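Local atomic coordinates of putative RnfG subunit of electron transport complex (Thermotoga maritima, PDB entry 3DCZ), a protein that probably serves as the FMN-carrying G subunit of a membrane-bound Rnf complex that couples electron transfer to ion translocation across the membrane. Residues 100-113 / 194-206. Residues are numbered along the deposited sequence; the frame is centred on the assembly and turned at random.
Sequences VVACFIKTEDGFML and ALNLMYRYLEEVS
Phe-104 and Phe-111 supply most of the hairpin's side of this contact, in which the beta hairpin of strands 100-107 and 110-113, joined by a type I turn from Thr-107 to Gly-110, packs on residues 194-206 of the C-terminal helix 188-206. The hairpin forms one edge of the antiparallel sheet in the FMN-binding domain, and the helix lies across the sheet, its axis 47° from that of strand 100-107.

Apolar packing comes first. Phe-104 projects toward the helix, its ring among Leu-195, Met-198, Tyr-199 and Leu-202; the Leu-202 methyl CD1 comes to 3.4 Å from Phe-104 CD1, while Met-198 CB and Tyr-199 CB meet CE1 and CE2. On one face of the same ring rests Leu-113 CD1. With alanine here the ring is lost, which would probably open a gap between Leu-202 and Met-198 and leave Leu-113 CD1 without the face it packs on. Farther along, Ala-102 CB sits 3.5 Å from Leu-195 CD2 and also meets the selenium of Met-198. At Val-100 a chi1 of -178° sets CG1 against Leu-195 CD2 and CG2 against Ala-194 CB.

Phe-111 has a neighbour over each face, both offset toward the rim: Leu-202 CB in a CH-pi contact, 4.3 Å from the ring centroid, and Lys-106 CD opposite.

The polar groups gather at the turn end. One water bridges the segments, accepting from Phe-111 N at 3.1 Å and from Tyr-199 OH at 2.8 Å. In one of two modelled conformers, Ser-206 OG donates to Leu-202 O and lies at the ring edge near Phe-111 CZ. The bend at chi2 (-72°) folds Glu-203 back so that its carboxylate reaches that edge, the two planes nearly perpendicular; OE2, buried without a hydrogen-bonding partner, lies 3.1 Å from Phe-111 CD2.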
loop_
_atom_site.group_PDB
_atom_site.type_symbol
_atom_site.label_atom_id
_atom_site.label_comp_id
_atom_site.label_asym_id
_atom_site.label_seq_id
_atom_site.Cartn_x
_atom_site.Cartn_y
_atom_site.Cartn_z
ATOM N N VAL A 100 -2.226 -6.976 -3.764
ATOM C CA VAL A 100 -2.266 -5.551 -3.448
ATOM C C VAL A 100 -0.802 -5.053 -3.289
ATOM O O VAL A 100 -0.063 -5.615 -2.463
ATOM C CB VAL A 100 -2.977 -5.269 -2.096
ATOM C CG1 VAL A 100 -3.040 -3.744 -1.852
ATOM C CG2 VAL A 100 -4.379 -5.880 -2.069
ATOM N N VAL A 101 -0.411 -4.023 -4.051
ATOM C CA VAL A 101 0.941 -3.422 -3.981
ATOM C C VAL A 101 0.760 -2.107 -3.229
ATOM O O VAL A 101 -0.231 -1.397 -3.435
ATOM C CB VAL A 101 1.524 -3.154 -5.415
ATOM C CG1 VAL A 101 2.885 -2.482 -5.312
ATOM C CG2 VAL A 101 1.578 -4.512 -6.197
ATOM N N ALA A 102 1.664 -1.791 -2.331
ATOM C CA ALA A 102 1.558 -0.568 -1.545
ATOM C C ALA A 102 2.920 -0.002 -1.235
ATOM O O ALA A 102 3.883 -0.743 -1.130
ATOM C CB ALA A 102 0.765 -0.797 -0.263
ATOM N N CYS A 103 2.966 1.313 -1.078
ATOM C CA CYS A 103 4.171 2.046 -0.737
ATOM C C CYS A 103 3.932 2.752 0.602
ATOM O O CYS A 103 2.956 3.483 0.787
ATOM C CB CYS A 103 4.503 3.122 -1.799
ATOM S SG CYS A 103 5.864 4.201 -1.271
ATOM N N PHE A 104 4.844 2.500 1.542
ATOM C CA PHE A 104 4.855 3.125 2.847
ATOM C C PHE A 104 6.117 3.969 2.928
ATOM O O PHE A 104 7.179 3.562 2.485
ATOM C CB PHE A 104 4.895 2.083 3.971
ATOM C CG PHE A 104 3.663 1.238 4.046
ATOM C CD1 PHE A 104 3.501 0.103 3.243
ATOM C CD2 PHE A 104 2.660 1.553 4.946
ATOM C CE1 PHE A 104 2.322 -0.653 3.288
ATOM C CE2 PHE A 104 1.494 0.744 5.030
ATOM C CZ PHE A 104 1.337 -0.359 4.182
ATOM N N ILE A 105 5.998 5.123 3.537
ATOM C CA ILE A 105 7.130 6.016 3.715
ATOM C C ILE A 105 7.390 6.203 5.197
ATOM O O ILE A 105 6.497 6.522 5.979
ATOM C CB ILE A 105 6.903 7.353 3.004
ATOM C CG1 ILE A 105 6.791 7.080 1.492
ATOM C CG2 ILE A 105 8.032 8.361 3.322
ATOM C CD1 ILE A 105 6.267 8.232 0.671
ATOM N N LYS A 106 8.658 6.061 5.567
ATOM C CA LYS A 106 9.062 6.136 6.947
ATOM C C LYS A 106 8.967 7.558 7.430
ATOM O O LYS A 106 9.471 8.504 6.807
ATOM C CB LYS A 106 10.499 5.623 7.142
ATOM C CG LYS A 106 10.951 5.605 8.585
ATOM C CD LYS A 106 10.351 4.440 9.365
ATOM C CE LYS A 106 10.548 4.651 10.880
ATOM N NZ LYS A 106 9.363 4.266 11.696
ATOM N N THR A 107 8.330 7.662 8.599
ATOM C CA THR A 107 8.110 8.876 9.348
ATOM C C THR A 107 8.763 8.761 10.735
ATOM O O THR A 107 9.102 7.661 11.210
ATOM C CB THR A 107 6.597 9.087 9.571
ATOM O OG1 THR A 107 5.993 7.830 9.936
ATOM C CG2 THR A 107 5.968 9.586 8.290
ATOM N N GLU A 108 8.887 9.895 11.396
ATOM C CA GLU A 108 9.407 9.983 12.772
ATOM C C GLU A 108 9.088 8.778 13.676
ATOM O O GLU A 108 10.001 8.106 14.173
ATOM C CB GLU A 108 8.874 11.255 13.424
ATOM N N ASP A 109 7.798 8.495 13.883
ATOM C CA ASP A 109 7.389 7.448 14.839
ATOM C C ASP A 109 6.682 6.241 14.192
ATOM O O ASP A 109 6.123 5.397 14.902
ATOM C CB ASP A 109 6.496 8.048 15.941
ATOM C CG ASP A 109 7.253 8.993 16.873
ATOM O OD1 ASP A 109 8.472 8.797 17.092
ATOM O OD2 ASP A 109 6.619 9.941 17.393
ATOM N N GLY A 110 6.708 6.141 12.862
ATOM C CA GLY A 110 6.106 4.987 12.209
ATOM C C GLY A 110 6.249 5.084 10.708
ATOM O O GLY A 110 7.343 5.205 10.186
ATOM N N PHE A 111 5.130 5.027 10.031
ATOM C CA PHE A 111 5.117 5.027 8.606
ATOM C C PHE A 111 3.855 5.728 8.193
ATOM O O PHE A 111 2.877 5.754 8.939
ATOM C CB PHE A 111 5.049 3.590 8.051
ATOM C CG PHE A 111 6.305 2.789 8.219
ATOM C CD1 PHE A 111 7.268 2.820 7.243
ATOM C CD2 PHE A 111 6.520 1.992 9.359
ATOM C CE1 PHE A 111 8.429 2.107 7.384
ATOM C CE2 PHE A 111 7.662 1.275 9.486
ATOM C CZ PHE A 111 8.617 1.326 8.507
HETATM N N MSE A 112 3.887 6.277 6.986
HETATM C CA MSE A 112 2.665 6.722 6.338
HETATM C C MSE A 112 2.428 5.844 5.115
HETATM O O MSE A 112 3.357 5.296 4.537
HETATM C CB MSE A 112 2.716 8.209 5.969
HETATM C CG MSE A 112 3.551 8.514 4.785
HETATM SE SE MSE A 112 3.572 10.370 4.385
HETATM C CE MSE A 112 4.455 11.017 5.925
ATOM N N LEU A 113 1.158 5.628 4.798
ATOM C CA LEU A 113 0.753 4.916 3.589
ATOM C C LEU A 113 0.669 5.913 2.431
ATOM O O LEU A 113 -0.178 6.826 2.444
ATOM C CB LEU A 113 -0.608 4.224 3.758
ATOM C CG LEU A 113 -1.161 3.548 2.521
ATOM C CD1 LEU A 113 -0.181 2.476 1.950
ATOM C CD2 LEU A 113 -2.519 2.880 2.807
ATOM N N ALA A 194 -5.032 -6.712 3.873
ATOM C CA ALA A 194 -3.702 -6.806 3.260
ATOM C C ALA A 194 -2.792 -5.619 3.656
ATOM O O ALA A 194 -1.634 -5.789 4.072
ATOM C CB ALA A 194 -3.833 -6.918 1.733
ATOM N N LEU A 195 -3.337 -4.417 3.557
ATOM C CA LEU A 195 -2.606 -3.189 3.914
ATOM C C LEU A 195 -2.182 -3.215 5.392
ATOM O O LEU A 195 -1.037 -2.903 5.737
ATOM C CB LEU A 195 -3.476 -1.958 3.609
ATOM C CG LEU A 195 -3.618 -1.683 2.115
ATOM C CD1 LEU A 195 -4.657 -0.566 1.902
ATOM C CD2 LEU A 195 -2.247 -1.322 1.453
ATOM N N ASN A 196 -3.108 -3.610 6.262
ATOM C CA ASN A 196 -2.806 -3.702 7.663
ATOM C C ASN A 196 -1.693 -4.722 7.951
ATOM O O ASN A 196 -0.849 -4.523 8.816
ATOM C CB ASN A 196 -4.059 -4.064 8.446
ATOM C CG ASN A 196 -4.982 -2.890 8.679
ATOM O OD1 ASN A 196 -4.529 -1.733 8.776
ATOM N ND2 ASN A 196 -6.267 -3.180 8.833
ATOM N N LEU A 197 -1.703 -5.845 7.241
ATOM C CA LEU A 197 -0.644 -6.826 7.406
ATOM C C LEU A 197 0.711 -6.334 6.943
ATOM O O LEU A 197 1.743 -6.624 7.572
ATOM C CB LEU A 197 -1.016 -8.141 6.704
ATOM C CG LEU A 197 -2.181 -8.915 7.323
ATOM C CD1 LEU A 197 -2.489 -10.123 6.443
ATOM C CD2 LEU A 197 -1.810 -9.289 8.741
HETATM N N MSE A 198 0.738 -5.635 5.809
HETATM C CA MSE A 198 1.985 -5.089 5.305
HETATM C C MSE A 198 2.584 -4.100 6.309
HETATM O O MSE A 198 3.781 -4.091 6.553
HETATM C CB MSE A 198 1.739 -4.426 3.939
HETATM C CG MSE A 198 1.705 -5.414 2.807
HETATM SE SE MSE A 198 1.395 -4.426 1.106
HETATM C CE MSE A 198 -0.204 -4.921 1.340
ATOM N N TYR A 199 1.717 -3.286 6.907
ATOM C CA TYR A 199 2.153 -2.357 7.957
ATOM C C TYR A 199 2.709 -3.107 9.168
ATOM O O TYR A 199 3.783 -2.760 9.679
ATOM C CB TYR A 199 1.013 -1.438 8.342
ATOM C CG TYR A 199 1.344 -0.501 9.475
ATOM C CD1 TYR A 199 2.185 0.617 9.282
ATOM C CD2 TYR A 199 0.804 -0.703 10.745
ATOM C CE1 TYR A 199 2.473 1.478 10.349
ATOM C CE2 TYR A 199 1.106 0.156 11.795
ATOM C CZ TYR A 199 1.931 1.243 11.581
ATOM O OH TYR A 199 2.176 2.119 12.647
ATOM N N ARG A 200 2.005 -4.156 9.601
ATOM C CA ARG A 200 2.496 -4.979 10.687
ATOM C C ARG A 200 3.884 -5.499 10.398
ATOM O O ARG A 200 4.771 -5.425 11.233
ATOM C CB ARG A 200 1.574 -6.134 10.927
ATOM C CG ARG A 200 0.449 -5.815 11.821
ATOM C CD ARG A 200 -0.336 -7.096 12.097
ATOM N NE ARG A 200 0.429 -8.147 12.767
ATOM C CZ ARG A 200 -0.037 -9.380 13.018
ATOM N NH1 ARG A 200 -1.235 -9.759 12.588
ATOM N NH2 ARG A 200 0.686 -10.240 13.672
ATOM N N TYR A 201 4.057 -6.022 9.199
ATOM C CA TYR A 201 5.351 -6.585 8.817
ATOM C C TYR A 201 6.444 -5.522 8.825
ATOM O O TYR A 201 7.488 -5.730 9.401
ATOM C CB TYR A 201 5.230 -7.251 7.432
ATOM C CG TYR A 201 6.548 -7.826 6.973
ATOM C CD1 TYR A 201 6.910 -9.119 7.324
ATOM C CD2 TYR A 201 7.458 -7.059 6.249
ATOM C CE1 TYR A 201 8.131 -9.667 6.949
ATOM C CE2 TYR A 201 8.686 -7.622 5.853
ATOM C CZ TYR A 201 8.999 -8.925 6.215
ATOM O OH TYR A 201 10.191 -9.500 5.841
ATOM N N LEU A 202 6.191 -4.371 8.202
ATOM C CA LEU A 202 7.183 -3.281 8.200
ATOM C C LEU A 202 7.579 -2.855 9.613
ATOM O O LEU A 202 8.748 -2.603 9.898
ATOM C CB LEU A 202 6.651 -2.061 7.461
ATOM C CG LEU A 202 6.581 -2.170 5.952
ATOM C CD1 LEU A 202 5.947 -0.897 5.327
ATOM C CD2 LEU A 202 7.981 -2.396 5.392
ATOM N N GLU A 203 6.593 -2.723 10.481
ATOM C CA GLU A 203 6.865 -2.400 11.880
ATOM C C GLU A 203 7.745 -3.444 12.561
ATOM O O GLU A 203 8.644 -3.062 13.332
ATOM C CB GLU A 203 5.556 -2.247 12.648
ATOM C CG GLU A 203 4.827 -0.963 12.311
ATOM C CD GLU A 203 5.511 0.250 12.887
ATOM O OE1 GLU A 203 5.895 0.188 14.061
ATOM O OE2 GLU A 203 5.663 1.254 12.193
ATOM N N GLU A 204 7.493 -4.724 12.271
ATOM C CA GLU A 204 8.263 -5.847 12.857
ATOM C C GLU A 204 9.722 -5.796 12.422
ATOM O O GLU A 204 10.633 -5.999 13.241
ATOM C CB GLU A 204 7.747 -7.208 12.409
ATOM C CG GLU A 204 6.518 -7.768 13.071
ATOM C CD GLU A 204 6.135 -9.119 12.437
ATOM O OE1 GLU A 204 7.054 -9.932 12.187
ATOM O OE2 GLU A 204 4.937 -9.336 12.151
ATOM N N VAL A 205 9.958 -5.575 11.137
ATOM C CA VAL A 205 11.317 -5.620 10.599
ATOM C C VAL A 205 12.070 -4.301 10.805
ATOM O O VAL A 205 13.280 -4.264 10.643
ATOM C CB VAL A 205 11.345 -6.127 9.136
ATOM C CG1 VAL A 205 10.744 -7.533 9.086
ATOM C CG2 VAL A 205 10.610 -5.191 8.191
ATOM N N SER A 206 11.357 -3.236 11.168
ATOM C CA SER A 206 11.998 -1.943 11.370
ATOM C C SER A 206 12.515 -1.785 12.794
ATOM O O SER A 206 13.319 -0.889 13.065
ATOM C CB SER A 206 11.035 -0.819 10.998
ATOM O OG SER A 206 10.743 -0.901 9.615
HETATM O O HOH W 1 2.709 4.777 11.901
#